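Long-range contacts in uncharacterized protein (Vibrio parahaemolyticus, PDB 1ZBP), which is of unknown function but belongs to the ImpE family, pairing an N-terminal set of helices with a C-terminal beta-rich part: residues Leu8-Gln14 with Asp216-Arg222; Ser187-Val192 with Gly204-Thr209. All coordinates share one frame. Numbering follows the deposited sequence.

Contact 1 (Leu8-Gln14 with Asp216-Arg222)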
ATOM      1  N   LEU A   8       1.900 -18.614  11.709  1.00 67.71           N
ATOM      2  CA  LEU A   8       1.403 -17.604  10.777  1.00 67.42           C
ATOM      3  C   LEU A   8      -0.065 -17.869  10.427  1.00 67.85           C
ATOM      4  O   LEU A   8      -0.801 -16.949  10.067  1.00 67.78           O
ATOM      5  CB  LEU A   8       2.251 -17.590   9.498  1.00 65.93           C
ATOM      6  CG  LEU A   8       2.069 -16.405   8.537  1.00 63.99           C
ATOM      7  CD1 LEU A   8       2.525 -15.126   9.222  1.00 62.70           C
ATOM      8  CD2 LEU A   8       2.881 -16.630   7.260  1.00 63.77           C
ATOM      9  N   SER A   9      -0.488 -19.128  10.524  1.00 68.48           N
ATOM     10  CA  SER A   9      -1.880 -19.487  10.243  1.00 69.00           C
ATOM     11  C   SER A   9      -2.764 -19.024  11.403  1.00 69.41           C
ATOM     12  O   SER A   9      -3.948 -18.747  11.224  1.00 68.14           O
ATOM     13  CB  SER A   9      -2.034 -21.005  10.071  1.00 68.25           C
ATOM     14  OG  SER A   9      -1.454 -21.459   8.864  1.00 68.43           O
ATOM     15  N   GLU A  10      -2.178 -18.951  12.594  1.00 70.14           N
ATOM     16  CA  GLU A  10      -2.909 -18.523  13.774  1.00 72.36           C
ATOM     17  C   GLU A  10      -2.855 -17.011  13.903  1.00 72.39           C
ATOM     18  O   GLU A  10      -3.082 -16.461  14.985  1.00 72.56           O
ATOM     19  CB  GLU A  10      -2.324 -19.167  15.034  1.00 74.43           C
ATOM     20  CG  GLU A  10      -2.391 -20.693  15.056  1.00 78.27           C
ATOM     21  CD  GLU A  10      -3.764 -21.234  14.675  1.00 80.43           C
ATOM     22  OE1 GLU A  10      -4.032 -21.370  13.458  1.00 81.13           O
ATOM     23  OE2 GLU A  10      -4.576 -21.508  15.590  1.00 81.00           O
ATOM     24  N   GLY A  11      -2.539 -16.346  12.795  1.00 71.99           N
ATOM     25  CA  GLY A  11      -2.455 -14.897  12.789  1.00 70.52           C
ATOM     26  C   GLY A  11      -1.411 -14.358  13.743  1.00 69.89           C
ATOM     27  O   GLY A  11      -1.485 -13.205  14.161  1.00 69.74           O
ATOM     28  N   GLN A  12      -0.435 -15.189  14.094  1.00 69.86           N
ATOM     29  CA  GLN A  12       0.615 -14.762  15.012  1.00 70.48           C
ATOM     30  C   GLN A  12       1.870 -14.361  14.236  1.00 69.77           C
ATOM     31  O   GLN A  12       2.698 -15.208  13.893  1.00 68.30           O
ATOM     32  CB  GLN A  12       0.945 -15.885  15.996  1.00 72.00           C
ATOM     33  CG  GLN A  12       1.164 -15.396  17.421  1.00 73.63           C
ATOM     34  CD  GLN A  12      -0.130 -14.948  18.087  1.00 74.62           C
ATOM     35  OE1 GLN A  12      -0.110 -14.303  19.138  1.00 74.56           O
ATOM     36  NE2 GLN A  12      -1.263 -15.300  17.481  1.00 75.12           N
ATOM     37  N   LEU A  13       2.000 -13.064  13.964  1.00 69.28           N
ATOM     38  CA  LEU A  13       3.135 -12.537  13.216  1.00 68.18           C
ATOM     39  C   LEU A  13       4.402 -12.488  14.060  1.00 67.64           C
ATOM     40  O   LEU A  13       5.451 -12.952  13.623  1.00 67.40           O
ATOM     41  CB  LEU A  13       2.818 -11.134  12.682  1.00 67.97           C
ATOM     42  CG  LEU A  13       3.802 -10.570  11.645  1.00 67.06           C
ATOM     43  CD1 LEU A  13       3.797 -11.449  10.402  1.00 67.18           C
ATOM     44  CD2 LEU A  13       3.413  -9.149  11.281  1.00 66.12           C
ATOM     45  N   GLN A  14       4.313 -11.933  15.264  1.00 66.96           N
ATOM     46  CA  GLN A  14       5.484 -11.850  16.124  1.00 67.05           C
ATOM     47  C   GLN A  14       6.082 -13.232  16.383  1.00 67.85           C
ATOM     48  O   GLN A  14       7.290 -13.429  16.237  1.00 67.80           O
ATOM     49  CB  GLN A  14       5.128 -11.177  17.446  1.00 67.52           C
ATOM     50  CG  GLN A  14       4.580  -9.770  17.287  1.00 68.57           C
ATOM     51  CD  GLN A  14       5.428  -8.915  16.365  1.00 70.18           C
ATOM     52  OE1 GLN A  14       5.403  -9.087  15.145  1.00 70.11           O
ATOM     53  NE2 GLN A  14       6.196  -7.994  16.944  1.00 70.66           N
ATOM     54  N   ASP A 216      -1.220  -7.311  14.502  1.00 44.99           N
ATOM     55  CA  ASP A 216      -0.702  -8.305  13.577  1.00 45.33           C
ATOM     56  C   ASP A 216      -1.769  -8.726  12.576  1.00 44.72           C
ATOM     57  O   ASP A 216      -1.448  -9.172  11.469  1.00 45.03           O
ATOM     58  CB  ASP A 216      -0.149  -9.518  14.337  1.00 48.48           C
ATOM     59  CG  ASP A 216       1.155  -9.204  15.070  1.00 51.41           C
ATOM     60  OD1 ASP A 216       2.018  -8.494  14.496  1.00 53.77           O
ATOM     61  OD2 ASP A 216       1.332  -9.685  16.209  1.00 51.00           O
ATOM     62  N   ALA A 217      -3.037  -8.583  12.955  1.00 42.74           N
ATOM     63  CA  ALA A 217      -4.130  -8.937  12.054  1.00 41.11           C
ATOM     64  C   ALA A 217      -4.263  -7.859  10.981  1.00 39.77           C
ATOM     65  O   ALA A 217      -4.619  -8.146   9.845  1.00 40.52           O
ATOM     66  CB  ALA A 217      -5.445  -9.075  12.831  1.00 39.00           C
ATOM     67  N   GLN A 218      -3.978  -6.614  11.347  1.00 39.68           N
ATOM     68  CA  GLN A 218      -4.052  -5.503  10.397  1.00 38.39           C
ATOM     69  C   GLN A 218      -2.886  -5.578   9.390  1.00 37.83           C
ATOM     70  O   GLN A 218      -3.076  -5.414   8.184  1.00 36.82           O
ATOM     71  CB  GLN A 218      -4.035  -4.184  11.168  1.00 38.73           C
ATOM     72  CG  GLN A 218      -5.358  -3.913  11.890  1.00 41.62           C
ATOM     73  CD  GLN A 218      -5.214  -3.083  13.159  1.00 43.18           C
ATOM     74  OE1 GLN A 218      -4.207  -2.402  13.373  1.00 43.11           O
ATOM     75  NE2 GLN A 218      -6.239  -3.126  14.002  1.00 43.80           N
ATOM     76  N   LYS A 219      -1.689  -5.858   9.892  1.00 37.00           N
ATOM     77  CA  LYS A 219      -0.529  -5.969   9.037  1.00 35.87           C
ATOM     78  C   LYS A 219      -0.695  -7.119   8.064  1.00 35.36           C
ATOM     79  O   LYS A 219      -0.331  -7.012   6.897  1.00 33.96           O
ATOM     80  CB  LYS A 219       0.725  -6.159   9.885  1.00 37.28           C
ATOM     81  CG  LYS A 219       1.079  -4.937  10.703  1.00 40.09           C
ATOM     82  CD  LYS A 219       2.346  -5.159  11.492  1.00 43.42           C
ATOM     83  CE  LYS A 219       2.636  -3.974  12.397  1.00 44.62           C
ATOM     84  NZ  LYS A 219       3.797  -4.257  13.291  1.00 48.12           N
ATOM     85  N   LEU A 220      -1.248  -8.228   8.542  1.00 35.93           N
ATOM     86  CA  LEU A 220      -1.464  -9.391   7.686  1.00 33.98           C
ATOM     87  C   LEU A 220      -2.637  -9.177   6.731  1.00 32.86           C
ATOM     88  O   LEU A 220      -2.844  -9.959   5.799  1.00 31.89           O
ATOM     89  CB  LEU A 220      -1.714 -10.635   8.544  1.00 35.52           C
ATOM     90  CG  LEU A 220      -0.501 -11.285   9.225  1.00 34.81           C
ATOM     91  CD1 LEU A 220      -1.000 -12.240  10.306  1.00 35.91           C
ATOM     92  CD2 LEU A 220       0.354 -12.034   8.203  1.00 30.74           C
ATOM     93  N   GLY A 221      -3.389  -8.106   6.959  1.00 30.99           N
ATOM     94  CA  GLY A 221      -4.531  -7.810   6.120  1.00 32.82           C
ATOM     95  C   GLY A 221      -5.698  -8.735   6.386  1.00 34.98           C
ATOM     96  O   GLY A 221      -6.480  -9.014   5.486  1.00 34.71           O
ATOM     97  N   ARG A 222      -5.825  -9.200   7.627  1.00 36.78           N
ATOM     98  CA  ARG A 222      -6.898 -10.119   7.987  1.00 41.26           C
ATOM     99  C   ARG A 222      -8.065  -9.460   8.716  1.00 41.77           C
ATOM    100  O   ARG A 222      -8.895 -10.133   9.318  1.00 42.32           O
ATOM    101  CB  ARG A 222      -6.329 -11.285   8.810  1.00 43.55           C
ATOM    102  CG  ARG A 222      -5.512 -12.264   7.957  1.00 44.78           C
ATOM    103  CD  ARG A 222      -4.710 -13.244   8.791  1.00 46.80           C
ATOM    104  NE  ARG A 222      -4.033 -14.233   7.953  1.00 51.63           N
ATOM    105  CZ  ARG A 222      -3.090 -15.064   8.391  1.00 53.42           C
ATOM    106  NH1 ARG A 222      -2.709 -15.028   9.660  1.00 54.07           N
ATOM    107  NH2 ARG A 222      -2.528 -15.933   7.562  1.00 55.91           N
TER
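The polar link to look at first is R222, whose guanidinium reaches across to the backbone carbonyl of L8. R222 NH1 donates to L8 O at 2.7 Å with good geometry, and R222 NH2 adds a weak bond to the same oxygen at 3.2 Å. L8 O accepts both, and also takes the weak bond of its own turn from G11 N (3.3 Å): L8-G11 is a type I turn, and G11, with the positive phi that favours glycine, is the C' residue of a Schellman motif closing helix 4-7. R222 NH1 lies 3.1 Å from G11 CA. G221, also with positive phi, ends the helix that starts at 216 in a second Schellman motif, where R222 N donates to A217 O at 2.7 Å and G221 N to Q218 O at 3.0 Å.

Beside the polar link sits a small apolar patch. L220 CD2 packs on L8 CD1 at 3.9 Å and on L13 CD1 at 4.1 Å, while L220 CD1 lies 3.9 Å from G11 CA. L13 also touches the aliphatic part of K219 (CD2 to CD, 4.1 Å); the lysine's NZ is satisfied by the backbone oxygen of D44 in helix 31-44. D216 packs closely, its OD1 3.3 Å from L13 CB and its OD2 3.4 Å from Q14 CG.

The chemistry thus implies a modest surface junction, 398 Å² in all, between the N-terminal helices and the ImpE region: the guanidinium of R222 supplies the hydrogen bonds across it, to one main-chain oxygen, while the leucines, D216 and the aliphatic part of K219 fill most of the rest.

Contact 2 (Ser187-Val192 with Gly204-Thr209)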
ATOM      1  N   SER A 187       0.908 -10.890  -0.385  1.00 29.04           N
ATOM      2  CA  SER A 187      -0.464 -10.830   0.114  1.00 28.58           C
ATOM      3  C   SER A 187      -0.825  -9.390   0.499  1.00 27.67           C
ATOM      4  O   SER A 187      -1.975  -8.978   0.317  1.00 28.73           O
ATOM      5  CB  SER A 187      -0.658 -11.780   1.308  1.00 26.38           C
ATOM      6  OG  SER A 187       0.240 -11.485   2.361  1.00 31.51           O
ATOM      7  N   VAL A 188       0.149  -8.627   1.012  1.00 26.35           N
ATOM      8  CA  VAL A 188      -0.080  -7.218   1.379  1.00 25.74           C
ATOM      9  C   VAL A 188       0.576  -6.211   0.406  1.00 26.21           C
ATOM     10  O   VAL A 188       0.215  -5.036   0.404  1.00 27.96           O
ATOM     11  CB  VAL A 188       0.366  -6.890   2.854  1.00 24.50           C
ATOM     12  CG1 VAL A 188      -0.541  -7.618   3.846  1.00 27.66           C
ATOM     13  CG2 VAL A 188       1.802  -7.281   3.084  1.00 24.80           C
ATOM     14  N   TRP A 189       1.547  -6.662  -0.396  1.00 25.35           N
ATOM     15  CA  TRP A 189       2.206  -5.821  -1.420  1.00 25.03           C
ATOM     16  C   TRP A 189       1.942  -6.582  -2.713  1.00 26.03           C
ATOM     17  O   TRP A 189       2.777  -7.378  -3.166  1.00 26.83           O
ATOM     18  CB  TRP A 189       3.723  -5.699  -1.190  1.00 24.36           C
ATOM     19  CG  TRP A 189       4.089  -4.855   0.012  1.00 24.32           C
ATOM     20  CD1 TRP A 189       3.236  -4.133   0.782  1.00 26.56           C
ATOM     21  CD2 TRP A 189       5.398  -4.641   0.561  1.00 24.83           C
ATOM     22  NE1 TRP A 189       3.923  -3.483   1.785  1.00 26.32           N
ATOM     23  CE2 TRP A 189       5.252  -3.783   1.674  1.00 25.66           C
ATOM     24  CE3 TRP A 189       6.680  -5.095   0.220  1.00 25.49           C
ATOM     25  CZ2 TRP A 189       6.333  -3.368   2.456  1.00 26.32           C
ATOM     26  CZ3 TRP A 189       7.760  -4.680   0.996  1.00 27.71           C
ATOM     27  CH2 TRP A 189       7.576  -3.827   2.103  1.00 28.19           C
ATOM     28  N   ARG A 190       0.773  -6.329  -3.300  1.00 24.43           N
ATOM     29  CA  ARG A 190       0.321  -7.040  -4.492  1.00 24.12           C
ATOM     30  C   ARG A 190       0.780  -6.504  -5.837  1.00 25.70           C
ATOM     31  O   ARG A 190       0.748  -5.299  -6.094  1.00 26.44           O
ATOM     32  CB  ARG A 190      -1.211  -7.118  -4.475  1.00 23.10           C
ATOM     33  CG  ARG A 190      -1.821  -8.289  -5.266  1.00 26.62           C
ATOM     34  CD  ARG A 190      -1.588  -9.645  -4.591  1.00 24.43           C
ATOM     35  NE  ARG A 190      -2.251  -9.728  -3.293  1.00 26.79           N
ATOM     36  CZ  ARG A 190      -3.570  -9.781  -3.131  1.00 25.59           C
ATOM     37  NH1 ARG A 190      -4.090  -9.857  -1.909  1.00 21.65           N
ATOM     38  NH2 ARG A 190      -4.365  -9.784  -4.196  1.00 25.58           N
ATOM     39  N   PRO A 191       1.223  -7.412  -6.722  1.00 24.75           N
ATOM     40  CA  PRO A 191       1.679  -7.005  -8.048  1.00 23.66           C
ATOM     41  C   PRO A 191       0.467  -6.515  -8.820  1.00 23.75           C
ATOM     42  O   PRO A 191      -0.613  -7.111  -8.738  1.00 24.94           O
ATOM     43  CB  PRO A 191       2.254  -8.297  -8.629  1.00 26.57           C
ATOM     44  CG  PRO A 191       2.730  -9.041  -7.390  1.00 26.92           C
ATOM     45  CD  PRO A 191       1.559  -8.822  -6.464  1.00 27.01           C
ATOM     46  N   VAL A 192       0.621  -5.413  -9.537  1.00 21.80           N
ATOM     47  CA  VAL A 192      -0.493  -4.888 -10.309  1.00 22.35           C
ATOM     48  C   VAL A 192      -0.029  -4.417 -11.675  1.00 25.64           C
ATOM     49  O   VAL A 192       1.109  -3.963 -11.841  1.00 26.26           O
ATOM     50  CB  VAL A 192      -1.192  -3.705  -9.581  1.00 21.48           C
ATOM     51  CG1 VAL A 192      -1.784  -4.167  -8.252  1.00 19.65           C
ATOM     52  CG2 VAL A 192      -0.215  -2.573  -9.359  1.00 17.56           C
ATOM     53  N   GLY A 204       3.725  -2.436 -11.100  1.00 33.52           N
ATOM     54  CA  GLY A 204       4.350  -2.185  -9.822  1.00 30.10           C
ATOM     55  C   GLY A 204       3.644  -2.994  -8.761  1.00 29.62           C
ATOM     56  O   GLY A 204       3.054  -4.041  -9.051  1.00 28.81           O
ATOM     57  N   HIS A 205       3.714  -2.505  -7.527  1.00 27.88           N
ATOM     58  CA  HIS A 205       3.067  -3.153  -6.396  1.00 27.22           C
ATOM     59  C   HIS A 205       2.234  -2.117  -5.660  1.00 26.73           C
ATOM     60  O   HIS A 205       2.615  -0.944  -5.565  1.00 23.14           O
ATOM     61  CB  HIS A 205       4.110  -3.744  -5.443  1.00 25.53           C
ATOM     62  CG  HIS A 205       4.856  -4.901  -6.023  1.00 27.66           C
ATOM     63  ND1 HIS A 205       4.710  -6.188  -5.553  1.00 25.72           N
ATOM     64  CD2 HIS A 205       5.721  -4.976  -7.063  1.00 27.60           C
ATOM     65  CE1 HIS A 205       5.453  -7.006  -6.281  1.00 27.19           C
ATOM     66  NE2 HIS A 205       6.076  -6.296  -7.204  1.00 25.17           N
HETATM   67  N   MSE A 206       1.095  -2.569  -5.149  1.00 25.56           N
HETATM   68  CA  MSE A 206       0.173  -1.730  -4.403  1.00 27.19           C
HETATM   69  C   MSE A 206       0.075  -2.231  -2.967  1.00 27.46           C
HETATM   70  O   MSE A 206      -0.232  -3.406  -2.734  1.00 27.59           O
HETATM   71  CB  MSE A 206      -1.219  -1.793  -5.036  1.00 28.79           C
HETATM   72  CG  MSE A 206      -2.267  -0.988  -4.289  1.00 37.17           C
HETATM   73 SE   MSE A 206      -4.006  -0.912  -5.120  1.00 47.71          SE
HETATM   74  CE  MSE A 206      -3.707   0.515  -6.399  1.00 42.05           C
ATOM     75  N   PRO A 207       0.366  -1.366  -1.984  1.00 24.62           N
ATOM     76  CA  PRO A 207       0.246  -1.876  -0.621  1.00 24.94           C
ATOM     77  C   PRO A 207      -1.248  -2.169  -0.414  1.00 25.46           C
ATOM     78  O   PRO A 207      -2.095  -1.314  -0.647  1.00 23.09           O
ATOM     79  CB  PRO A 207       0.792  -0.720   0.235  1.00 22.93           C
ATOM     80  CG  PRO A 207       0.509   0.489  -0.581  1.00 21.41           C
ATOM     81  CD  PRO A 207       0.855   0.020  -1.993  1.00 23.88           C
HETATM   82  N   MSE A 208      -1.551  -3.395  -0.006  1.00 28.29           N
HETATM   83  CA  MSE A 208      -2.915  -3.873   0.204  1.00 31.47           C
HETATM   84  C   MSE A 208      -3.490  -3.509   1.579  1.00 32.37           C
HETATM   85  O   MSE A 208      -4.663  -3.750   1.841  1.00 34.16           O
HETATM   86  CB  MSE A 208      -2.924  -5.399   0.019  1.00 35.27           C
HETATM   87  CG  MSE A 208      -3.941  -5.947  -0.966  1.00 39.29           C
HETATM   88 SE   MSE A 208      -3.989  -5.076  -2.706  1.00 49.14          SE
HETATM   89  CE  MSE A 208      -5.627  -5.930  -3.341  1.00 45.49           C
ATOM     90  N   THR A 209      -2.670  -2.917   2.443  1.00 33.01           N
ATOM     91  CA  THR A 209      -3.099  -2.547   3.794  1.00 32.20           C
ATOM     92  C   THR A 209      -2.833  -1.065   4.071  1.00 29.79           C
ATOM     93  O   THR A 209      -1.979  -0.468   3.438  1.00 29.00           O
ATOM     94  CB  THR A 209      -2.340  -3.392   4.843  1.00 34.15           C
ATOM     95  OG1 THR A 209      -2.972  -3.252   6.121  1.00 42.07           O
ATOM     96  CG2 THR A 209      -0.906  -2.931   4.953  1.00 31.21           C
TER
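Backbone hydrogen bonds come first. R190 and M206 (a selenomethionine) form one hydrogen-bonded pair, R190 N to M206 O at 3.1 Å and M206 N to R190 O at 2.9 Å. V192 and G204 form the next, V192 N to G204 O at 2.8 Å and G204 N to V192 O at 3.1 Å. Past the strand ends, M208 N meets V188 O at a very short 2.4 Å.

A side chain joins in through H205, whose ND1 donates to W189 O at 3.3 Å; P191 CA sits over the same imidazole in a CH-pi contact.

Apolar packing divides by face. W189 and P207 meet (CD1 to CB, 4.2 Å) on the side that carries P191 and H205 and is covered by helix 65-84. On the other, V192 CG1 touches M206 CB at 4.0 Å, and R190 CB lies 3.9 Å from SE of selenomethionine M208.

This is an antiparallel beta hairpin in the large antiparallel sheet, with 189-196 next to strand 173-178 and 202-207 bonded on through H205 to F159 of strand 155-159.

Overall arrangement
Contact 2 is nested in the loop closed by contact 1: the hairpin lies within the 201 residues separating 8-14 from 216-222, and helix 216-219 is the next helix or strand after 202-207. Their centres are about 16 Å apart, yet they touch. Q218 O and T209 OG1 are 3.0 Å apart, probably a hydrogen bond, and V188 CG1 packs 3.1 Å from K219 O. Helix 31-44 bridges them too, its I43 touching L13 and K219 of contact 1 and V188 of contact 2. The centre of contact 1 is about 16 Å from the chain centre, that of buried contact 2 about 6 Å. Contact 1 joins the N-terminal helices to 216-222, which in turn touches the hairpin.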